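Local structure of autoinducer 2-binding protein LsrB (Clostridium saccharobutylicum DSM 13864, 6DSP) at residues V113-R118 with M310-L315; G296-I301 with T306-P311; Y139-E144 with N244-G249; R145-E150 with D216-I221. The protein binds the quorum-sensing signal autoinducer-2 as a receptor of the LsrB type, with the periplasmic solute-binding protein fold. All coordinates share one frame; numbering follows the deposited sequence.

Overall arrangement
From the N terminus, segment 113-118 comes first, in the loop between two strands of the eight-stranded mixed sheet. Interaction 1 joins it to 310-315, closing a loop of 191 residues that holds interactions 3 and 4 entirely. Interaction 3 opens next, on helix 127-144, and closes at strand 246-249. Interaction 4 opens directly after it and closes earlier, at 216-221, so it lies within interaction 3. These two touch and tie the helix end to the four-stranded parallel sheet. Interaction 2 is a local hairpin of the mixed sheet and shares Met310 and Pro311 with interaction 1. Interactions 1 and 3 lie on opposite sides of the chain's centre, their own centres 33 Å apart.

Interaction 1. Residues V113-R118 with M310-L315; sequences VDPSVR and MPNSVL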
# COMPACT_ATOMS: atom_id res chain seq x y z
N VAL A 113 8.03 -8.60 -3.04
CA VAL A 113 8.71 -9.12 -4.23
C VAL A 113 8.60 -10.65 -4.21
O VAL A 113 7.94 -11.22 -3.33
CB VAL A 113 10.19 -8.67 -4.28
CG1 VAL A 113 10.26 -7.17 -4.27
CG2 VAL A 113 10.95 -9.25 -3.08
N ASP A 114 9.28 -11.33 -5.14
CA ASP A 114 9.30 -12.79 -5.11
C ASP A 114 9.84 -13.22 -3.75
O ASP A 114 10.92 -12.76 -3.36
CB ASP A 114 10.23 -13.28 -6.23
CG ASP A 114 10.29 -14.79 -6.37
OD1 ASP A 114 10.06 -15.49 -5.39
OD2 ASP A 114 10.62 -15.24 -7.49
N PRO A 115 9.12 -14.05 -2.99
CA PRO A 115 9.58 -14.36 -1.62
C PRO A 115 10.91 -15.11 -1.59
O PRO A 115 11.50 -15.24 -0.50
CB PRO A 115 8.43 -15.21 -1.05
CG PRO A 115 7.21 -14.70 -1.85
CD PRO A 115 7.76 -14.57 -3.24
N SER A 116 11.39 -15.62 -2.72
CA SER A 116 12.69 -16.28 -2.76
C SER A 116 13.86 -15.29 -2.70
O SER A 116 15.01 -15.72 -2.50
CB SER A 116 12.80 -17.15 -4.02
OG SER A 116 12.90 -16.32 -5.18
N VAL A 117 13.59 -13.98 -2.82
CA VAL A 117 14.67 -13.00 -2.81
C VAL A 117 14.53 -11.99 -1.68
O VAL A 117 15.21 -10.97 -1.68
CB VAL A 117 14.89 -12.33 -4.17
CG1 VAL A 117 15.10 -13.38 -5.25
CG2 VAL A 117 13.75 -11.40 -4.55
N ARG A 118 13.69 -12.27 -0.68
CA ARG A 118 13.70 -11.47 0.54
C ARG A 118 13.39 -12.38 1.72
O ARG A 118 12.82 -13.47 1.57
CB ARG A 118 12.66 -10.33 0.45
CG ARG A 118 11.17 -10.78 0.14
CD ARG A 118 10.48 -11.14 1.40
NE ARG A 118 9.06 -11.45 1.15
CZ ARG A 118 8.48 -12.55 1.63
NH1 ARG A 118 9.18 -13.44 2.35
NH2 ARG A 118 7.20 -12.72 1.43
N MET A 310 4.57 -15.32 9.78
CA MET A 310 3.60 -16.17 9.11
C MET A 310 4.16 -16.72 7.81
O MET A 310 5.09 -16.14 7.23
CB MET A 310 2.34 -15.37 8.77
CG MET A 310 1.85 -14.50 9.91
SD MET A 310 1.52 -15.42 11.41
CE MET A 310 0.18 -16.42 10.82
N PRO A 311 3.62 -17.81 7.29
CA PRO A 311 4.08 -18.29 5.97
C PRO A 311 3.73 -17.32 4.86
O PRO A 311 2.78 -16.53 4.95
CB PRO A 311 3.31 -19.61 5.78
CG PRO A 311 2.27 -19.61 6.74
CD PRO A 311 2.56 -18.66 7.86
N ASN A 312 4.50 -17.40 3.77
CA ASN A 312 4.28 -16.52 2.63
C ASN A 312 2.86 -16.66 2.07
O ASN A 312 2.31 -15.69 1.52
CB ASN A 312 5.28 -16.86 1.54
CG ASN A 312 6.67 -16.40 1.90
OD1 ASN A 312 6.84 -15.37 2.56
ND2 ASN A 312 7.65 -17.17 1.48
N SER A 313 2.25 -17.84 2.20
CA SER A 313 0.94 -18.04 1.63
C SER A 313 -0.17 -17.25 2.34
O SER A 313 -1.28 -17.21 1.81
CB SER A 313 0.61 -19.53 1.61
OG SER A 313 0.69 -20.09 2.90
N VAL A 314 0.10 -16.58 3.48
CA VAL A 314 -0.93 -15.66 3.99
C VAL A 314 -1.23 -14.53 3.03
O VAL A 314 -2.31 -13.93 3.09
CB VAL A 314 -0.60 -15.13 5.41
CG1 VAL A 314 -0.38 -16.26 6.40
CG2 VAL A 314 0.57 -14.11 5.43
N LEU A 315 -0.28 -14.18 2.14
CA LEU A 315 -0.52 -13.14 1.16
C LEU A 315 -0.90 -13.67 -0.23
O LEU A 315 -1.24 -12.87 -1.11
CB LEU A 315 0.71 -12.22 1.04
CG LEU A 315 1.12 -11.45 2.31
CD1 LEU A 315 2.29 -10.53 1.99
CD2 LEU A 315 -0.02 -10.65 2.89
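The contact belongs to the mixed sheet of this periplasmic-binding-protein fold, where the loop before strand 120-123 meets the chain as it leaves strand 305-311. It is carried by Arg118 and Pro115 on one side and Asn312 on the other. Asn312 lies in a short 3-10 turn, and its side chain points to the loop. Arg118 grips a single atom with both terminal nitrogens. NH1 of Arg118 lies 3.0 Å from OD1 of Asn312, and NH2 of Arg118 lies 2.9 Å from the same OD1. The oxygen sits at the edge of the guanidinium, in its plane. The amide is turned strongly against that plane, by 63°. Both nitrogens reach OD1 from the same face of the amide; NH1 is only tilted from the carbonyl plane, while NH2 stands well above it. The CB of Arg118 does not point at Asn312, but the bend at chi2 (86°) brings the guanidinium round to it. NH2 is shared between this amide oxygen and a salt bridge to Asp112. The other half of the amide is held too, since ND2 of Asn312 is hydrogen-bonded to Ser326. The loop itself is shaped by an Asx turn, in which the backbone N of Ser116 bonds to OD1 of Asp114 at 3.0 Å. Pro115 lies within this turn and packs against the Arg118-Asn312 pair. CB of Pro115 lies over one face of the Arg118 guanidinium, toward its rim, and 3.3 Å from ND2 of Asn312.

Interaction 2. Residues G296-I301 with T306-P311; sequences GDKIEI and TVEVMP
Strands 298-301 and 306-308 run antiparallel; their axes come within 4.5 Å, with their directions 148° apart. Ile299 and Val307 are a hydrogen-bonded pair: N of Ile299 is 2.8 Å from O of Val307, and N of Val307 returns a bond to O of Ile299. Lys298 with Glu308 and Glu300 with Thr306 are the flanking non-hydrogen-bonded pairs. Next comes a G1 beta bulge, with Gly296 and Asp297 both opposite Val309. N of Gly296 reaches O of Val309 at 2.8 Å, and N of Val309 binds O of Asp297. The positive phi of Gly296 (98°) suits glycine there. The two strands form a beta hairpin at the edge of the mixed sheet, with 298-301 outermost within the chain. One face carries the polar residues. OG1 of Thr306 donates to OE2 of Glu300 at 2.7 Å, nearly in line with the C-O bond of the carboxylate. The Glu300 chain bends at chi2 (59°), which turns the carboxylate back to the threonine. Lys298 reaches along the same face and bends only at its last torsion, which leaves NZ 3.5 Å from OE1 of Glu308 in a salt bridge. CB of Lys298 also rests on the methyl of Thr306. Ile299 and Val307 lie on the other face, and the ends of Ile301 and Val309 join them. CD1 of Ile301 touches both methyls of Val307, the nearer being CG1 at 3.9 Å. CD1 of Ile299 meets CG2 of Val309 at 4.1 Å. Helix 273-288 covers this face, with Met283 against Ile299 and Met279 against Val307.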
# COMPACT_ATOMS: atom_id res chain seq x y z
N GLY A 296 6.83 -18.95 12.23
CA GLY A 296 6.41 -19.42 13.53
C GLY A 296 7.05 -18.70 14.70
O GLY A 296 6.54 -18.79 15.82
N ASP A 297 8.16 -17.98 14.46
CA ASP A 297 8.82 -17.25 15.54
C ASP A 297 7.94 -16.11 16.02
O ASP A 297 7.26 -15.45 15.23
CB ASP A 297 10.17 -16.67 15.07
CG ASP A 297 11.27 -17.72 14.93
OD1 ASP A 297 11.04 -18.90 15.29
OD2 ASP A 297 12.37 -17.35 14.46
N LYS A 298 7.97 -15.85 17.32
CA LYS A 298 7.38 -14.67 17.92
C LYS A 298 8.53 -13.77 18.38
O LYS A 298 9.37 -14.20 19.17
CB LYS A 298 6.51 -15.06 19.11
CG LYS A 298 5.32 -15.90 18.67
CD LYS A 298 4.49 -16.31 19.88
CE LYS A 298 3.28 -17.11 19.44
NZ LYS A 298 2.43 -16.29 18.55
N ILE A 299 8.57 -12.55 17.86
CA ILE A 299 9.67 -11.63 18.11
C ILE A 299 9.11 -10.39 18.80
O ILE A 299 8.15 -9.79 18.31
CB ILE A 299 10.38 -11.27 16.80
CG1 ILE A 299 11.01 -12.54 16.22
CG2 ILE A 299 11.43 -10.18 17.03
CD1 ILE A 299 11.20 -12.48 14.75
N GLU A 300 9.72 -10.01 19.92
CA GLU A 300 9.31 -8.83 20.66
C GLU A 300 10.03 -7.62 20.08
O GLU A 300 11.25 -7.49 20.24
CB GLU A 300 9.65 -9.00 22.14
CG GLU A 300 9.53 -7.72 22.96
CD GLU A 300 8.14 -7.13 22.91
OE1 GLU A 300 8.02 -5.89 22.75
OE2 GLU A 300 7.15 -7.89 23.03
N ILE A 301 9.30 -6.74 19.42
CA ILE A 301 9.85 -5.50 18.89
C ILE A 301 9.68 -4.42 19.96
O ILE A 301 8.54 -4.02 20.23
CB ILE A 301 9.15 -5.10 17.58
CG1 ILE A 301 9.34 -6.22 16.54
CG2 ILE A 301 9.68 -3.76 17.09
CD1 ILE A 301 8.71 -5.91 15.21
N THR A 306 4.76 -7.80 20.24
CA THR A 306 5.24 -9.09 19.78
C THR A 306 4.59 -9.40 18.44
O THR A 306 3.37 -9.28 18.29
CB THR A 306 4.88 -10.16 20.80
OG1 THR A 306 5.53 -9.85 22.04
CG2 THR A 306 5.33 -11.51 20.33
N VAL A 307 5.41 -9.79 17.47
CA VAL A 307 4.92 -10.14 16.15
C VAL A 307 5.18 -11.62 15.91
O VAL A 307 6.09 -12.21 16.50
CB VAL A 307 5.54 -9.27 15.04
CG1 VAL A 307 5.29 -7.82 15.36
CG2 VAL A 307 7.02 -9.56 14.87
N GLU A 308 4.35 -12.22 15.06
CA GLU A 308 4.51 -13.62 14.68
C GLU A 308 4.83 -13.69 13.19
O GLU A 308 4.13 -13.08 12.38
CB GLU A 308 3.24 -14.43 14.99
CG GLU A 308 3.42 -15.91 14.67
CD GLU A 308 2.14 -16.69 14.79
OE1 GLU A 308 1.15 -16.13 15.31
OE2 GLU A 308 2.12 -17.87 14.36
N VAL A 309 5.87 -14.43 12.84
CA VAL A 309 6.21 -14.60 11.42
C VAL A 309 5.31 -15.68 10.83
O VAL A 309 5.29 -16.82 11.30
CB VAL A 309 7.69 -14.96 11.23
CG1 VAL A 309 8.05 -15.04 9.73
CG2 VAL A 309 8.56 -13.92 11.93
N MET A 310 4.57 -15.32 9.78
CA MET A 310 3.60 -16.17 9.11
C MET A 310 4.16 -16.72 7.81
O MET A 310 5.09 -16.14 7.23
CB MET A 310 2.34 -15.37 8.77
CG MET A 310 1.85 -14.50 9.91
SD MET A 310 1.52 -15.42 11.41
CE MET A 310 0.18 -16.42 10.82
N PRO A 311 3.62 -17.81 7.29
CA PRO A 311 4.08 -18.29 5.97
C PRO A 311 3.73 -17.32 4.86
O PRO A 311 2.78 -16.53 4.95
CB PRO A 311 3.31 -19.61 5.78
CG PRO A 311 2.27 -19.61 6.74
CD PRO A 311 2.56 -18.66 7.86

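Interaction 3. Residues Y139-E144 with N244-G249; sequences YDSLKE and NVTITG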
# COMPACT_ATOMS: atom_id res chain seq x y z
N TYR A 139 -19.39 0.41 -0.40
CA TYR A 139 -20.78 0.08 -0.10
C TYR A 139 -21.37 1.06 0.92
O TYR A 139 -22.46 1.61 0.73
CB TYR A 139 -20.81 -1.35 0.46
CG TYR A 139 -22.20 -1.83 0.84
CD1 TYR A 139 -22.79 -1.46 2.05
CD2 TYR A 139 -22.93 -2.65 -0.01
CE1 TYR A 139 -24.07 -1.88 2.41
CE2 TYR A 139 -24.22 -3.08 0.33
CZ TYR A 139 -24.78 -2.69 1.54
OH TYR A 139 -26.05 -3.12 1.89
N ASP A 140 -20.64 1.29 2.02
CA ASP A 140 -21.17 2.16 3.06
C ASP A 140 -21.39 3.59 2.56
O ASP A 140 -22.43 4.22 2.85
CB ASP A 140 -20.25 2.15 4.27
CG ASP A 140 -20.28 0.82 5.00
OD1 ASP A 140 -21.26 0.06 4.84
OD2 ASP A 140 -19.37 0.52 5.77
N SER A 141 -20.45 4.11 1.78
CA SER A 141 -20.60 5.47 1.27
C SER A 141 -21.73 5.54 0.24
O SER A 141 -22.44 6.56 0.17
CB SER A 141 -19.28 5.98 0.69
OG SER A 141 -18.35 6.16 1.73
N LEU A 142 -21.90 4.50 -0.58
CA LEU A 142 -23.00 4.47 -1.54
C LEU A 142 -24.34 4.52 -0.83
O LEU A 142 -25.23 5.29 -1.20
CB LEU A 142 -22.90 3.20 -2.39
CG LEU A 142 -21.82 3.23 -3.49
CD1 LEU A 142 -21.53 1.80 -3.95
CD2 LEU A 142 -22.23 4.12 -4.66
N LYS A 143 -24.49 3.72 0.23
CA LYS A 143 -25.74 3.74 0.98
C LYS A 143 -25.99 5.12 1.60
O LYS A 143 -27.12 5.62 1.58
CB LYS A 143 -25.73 2.64 2.03
CG LYS A 143 -27.04 2.46 2.77
CD LYS A 143 -27.01 1.16 3.56
CE LYS A 143 -28.33 0.92 4.26
NZ LYS A 143 -29.45 1.07 3.27
N GLU A 144 -24.93 5.80 2.05
CA GLU A 144 -25.09 7.10 2.70
C GLU A 144 -25.45 8.21 1.73
O GLU A 144 -26.00 9.23 2.17
CB GLU A 144 -23.83 7.45 3.48
CG GLU A 144 -23.70 6.56 4.70
CD GLU A 144 -22.31 6.49 5.26
OE1 GLU A 144 -21.39 7.11 4.70
OE2 GLU A 144 -22.14 5.77 6.28
N ASN A 244 -22.78 13.21 -5.49
CA ASN A 244 -22.85 12.87 -6.91
C ASN A 244 -22.21 11.54 -7.23
O ASN A 244 -22.73 10.80 -8.07
CB ASN A 244 -22.09 13.92 -7.74
CG ASN A 244 -22.70 15.30 -7.61
OD1 ASN A 244 -22.09 16.20 -7.04
ND2 ASN A 244 -23.88 15.49 -8.17
N VAL A 245 -21.08 11.23 -6.59
CA VAL A 245 -20.29 10.06 -6.94
C VAL A 245 -19.56 9.60 -5.69
O VAL A 245 -19.21 10.42 -4.82
CB VAL A 245 -19.30 10.39 -8.08
CG1 VAL A 245 -18.27 11.46 -7.63
CG2 VAL A 245 -18.58 9.13 -8.55
N THR A 246 -19.35 8.29 -5.57
CA THR A 246 -18.66 7.76 -4.40
C THR A 246 -17.23 7.41 -4.77
O THR A 246 -16.99 6.59 -5.65
CB THR A 246 -19.37 6.55 -3.82
OG1 THR A 246 -20.69 6.95 -3.36
CG2 THR A 246 -18.57 5.94 -2.67
N ILE A 247 -16.28 8.02 -4.07
CA ILE A 247 -14.85 7.78 -4.23
C ILE A 247 -14.34 7.24 -2.91
O ILE A 247 -14.62 7.83 -1.86
CB ILE A 247 -14.13 9.08 -4.62
CG1 ILE A 247 -14.57 9.55 -6.01
CG2 ILE A 247 -12.60 8.87 -4.56
CD1 ILE A 247 -14.34 11.02 -6.26
N THR A 248 -13.60 6.14 -2.95
CA THR A 248 -12.95 5.66 -1.74
C THR A 248 -11.61 5.07 -2.15
O THR A 248 -11.28 5.04 -3.34
CB THR A 248 -13.82 4.66 -0.97
OG1 THR A 248 -13.28 4.49 0.35
CG2 THR A 248 -13.93 3.32 -1.69
N GLY A 249 -10.84 4.61 -1.18
CA GLY A 249 -9.51 4.12 -1.49
C GLY A 249 -8.63 4.18 -0.27
O GLY A 249 -9.12 4.23 0.86
O HOH W 1 -16.36 7.63 0.41
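Thr246 pushes its methyl against Ser141 and turns its hydroxyl to the end of Leu142, the side chains of Thr246 and Leu142 crossing at a slant. CG2 of Thr246 is 3.4 Å from CB of Ser141, tighter than usual for two carbons. The methyl lies anti to the backbone N of Thr246 (chi1 -63° for OG1), which leaves OG1 on the side of Leu142. There CD2 of Leu142 comes within 3.5 Å of OG1 and 3.8 Å of CB of Thr246. This part of the contact is packing, and the polar need of OG1 is met elsewhere: Arg145 NE is hydrogen-bonded to it. OG of Ser141 donates to a water at 2.8 Å, and that water donates to O of Ile247 at 2.9 Å. The water thus bridges the helix to the strand backbone beside the tight methyl contact. Arg267 also bonds to OG of Ser141 and makes a salt bridge to Glu144. All three touching residues are buried. They join the last turns of helix 127-144 to strand 246-249, an outermost strand of the parallel four-stranded sheet within the chain. The backbone of Thr246 is hydrogen-bonded to Ile220 of the neighbouring strand 219-222 and to Asp218 just before it. Ile247 points away from helix 127-144, and its side chain packs on helix 227-237.

Interaction 4. Residues R145-E150 with D216-I221; sequences RGKDPE and DIDLII
NH2 of Arg145 is held by two oxygens of one residue. It lies 3.0 Å from the backbone O of Asp218 and 3.1 Å from OD1 of Asp218, the second bond being part of a salt bridge. The carbonyl oxygen is met in its plane, on a lone pair. OD1 offers its anti lone pair, the one away from OD2, and the guanidinium and carboxylate planes are 26° apart. The Arg145 chain, extended from CG to NE, crosses the Asp218 side chain at about a right angle, just before strand 219-222. Lys147 joins the same carboxylate. Its chain folds at chi2 and chi3 (-69° and -73°), which sets CG over one face of the Arg145 guanidinium and CE of Lys147 3.6 Å from OD1 of Asp218. Its NZ makes only a long ion pair with OD1 of Asp218, at 3.8 Å. Gly146 between the two basic residues ends helix 127-144 in a Schellman motif, and this turn places both beside Asp218. With NE of Arg145 engaged by OG1 of Thr246, the guanidinium has a second hold. OD2 of Asp218 binds the backbone N of Lys155. With two basic groups and an N-H around it, the Asp218 carboxylate is probably kept ionised.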
# COMPACT_ATOMS: atom_id res chain seq x y z
N ARG A 145 -25.21 8.04 0.43
CA ARG A 145 -25.67 9.02 -0.55
C ARG A 145 -26.99 8.62 -1.19
O ARG A 145 -27.40 9.22 -2.18
CB ARG A 145 -24.60 9.38 -1.59
CG ARG A 145 -24.26 8.30 -2.60
CD ARG A 145 -23.42 8.89 -3.74
NE ARG A 145 -22.99 7.94 -4.78
CZ ARG A 145 -23.65 7.70 -5.91
NH1 ARG A 145 -24.81 8.29 -6.15
NH2 ARG A 145 -23.16 6.85 -6.81
N GLY A 146 -27.67 7.62 -0.65
CA GLY A 146 -29.03 7.34 -1.05
C GLY A 146 -29.16 6.25 -2.08
O GLY A 146 -30.26 6.07 -2.63
N LYS A 147 -28.08 5.53 -2.39
CA LYS A 147 -28.18 4.36 -3.25
C LYS A 147 -28.53 3.13 -2.41
O LYS A 147 -28.48 3.13 -1.18
CB LYS A 147 -26.84 4.13 -3.99
CG LYS A 147 -26.35 5.34 -4.82
CD LYS A 147 -27.26 5.58 -6.02
CE LYS A 147 -27.04 4.51 -7.08
NZ LYS A 147 -27.94 4.71 -8.28
N ASP A 148 -28.88 2.05 -3.11
CA ASP A 148 -29.17 0.75 -2.51
C ASP A 148 -28.15 -0.23 -3.08
O ASP A 148 -28.49 -1.03 -3.96
CB ASP A 148 -30.60 0.33 -2.85
CG ASP A 148 -31.00 -0.99 -2.21
OD1 ASP A 148 -30.25 -1.53 -1.39
OD2 ASP A 148 -32.09 -1.51 -2.54
N PRO A 149 -26.91 -0.21 -2.58
CA PRO A 149 -25.86 -1.04 -3.21
C PRO A 149 -26.11 -2.52 -3.09
O PRO A 149 -25.50 -3.29 -3.84
CB PRO A 149 -24.57 -0.60 -2.49
CG PRO A 149 -25.05 0.07 -1.22
CD PRO A 149 -26.34 0.73 -1.59
N GLU A 150 -26.99 -2.95 -2.18
CA GLU A 150 -27.26 -4.37 -2.08
C GLU A 150 -27.92 -4.90 -3.34
O GLU A 150 -27.75 -6.08 -3.67
CB GLU A 150 -28.16 -4.67 -0.87
CG GLU A 150 -28.36 -6.15 -0.60
CD GLU A 150 -27.12 -6.80 -0.03
OE1 GLU A 150 -26.27 -6.06 0.51
OE2 GLU A 150 -26.99 -8.04 -0.11
N ASP A 216 -21.76 8.78 -15.56
CA ASP A 216 -22.74 8.21 -14.64
C ASP A 216 -22.15 7.15 -13.70
O ASP A 216 -22.90 6.38 -13.08
CB ASP A 216 -23.93 7.63 -15.40
CG ASP A 216 -23.54 6.48 -16.30
OD1 ASP A 216 -22.35 6.15 -16.41
OD2 ASP A 216 -24.41 5.90 -16.94
N ILE A 217 -20.82 7.08 -13.59
CA ILE A 217 -20.23 6.09 -12.70
C ILE A 217 -20.70 6.36 -11.26
O ILE A 217 -20.87 7.51 -10.84
CB ILE A 217 -18.70 6.11 -12.85
CG1 ILE A 217 -18.07 4.84 -12.29
CG2 ILE A 217 -18.10 7.40 -12.24
CD1 ILE A 217 -16.62 4.64 -12.76
N ASP A 218 -20.87 5.27 -10.49
CA ASP A 218 -21.32 5.40 -9.11
C ASP A 218 -20.19 5.33 -8.10
O ASP A 218 -20.27 5.98 -7.05
CB ASP A 218 -22.29 4.25 -8.75
CG ASP A 218 -23.63 4.39 -9.45
OD1 ASP A 218 -24.30 5.43 -9.26
OD2 ASP A 218 -23.98 3.45 -10.21
N LEU A 219 -19.16 4.56 -8.39
CA LEU A 219 -18.12 4.26 -7.41
C LEU A 219 -16.78 4.16 -8.12
O LEU A 219 -16.66 3.44 -9.13
CB LEU A 219 -18.45 2.88 -6.76
CG LEU A 219 -17.36 2.25 -5.90
CD1 LEU A 219 -17.08 3.13 -4.66
CD2 LEU A 219 -17.77 0.83 -5.54
N ILE A 220 -15.77 4.83 -7.58
CA ILE A 220 -14.39 4.69 -8.09
C ILE A 220 -13.53 4.24 -6.93
O ILE A 220 -13.43 4.96 -5.93
CB ILE A 220 -13.85 6.01 -8.69
CG1 ILE A 220 -14.85 6.60 -9.70
CG2 ILE A 220 -12.45 5.72 -9.34
CD1 ILE A 220 -14.45 7.98 -10.20
N ILE A 221 -12.96 3.04 -7.04
CA ILE A 221 -12.15 2.46 -5.96
C ILE A 221 -10.70 2.81 -6.27
O ILE A 221 -10.13 2.30 -7.23
CB ILE A 221 -12.33 0.93 -5.86
CG1 ILE A 221 -13.83 0.56 -5.67
CG2 ILE A 221 -11.49 0.41 -4.71
CD1 ILE A 221 -14.06 -0.95 -5.76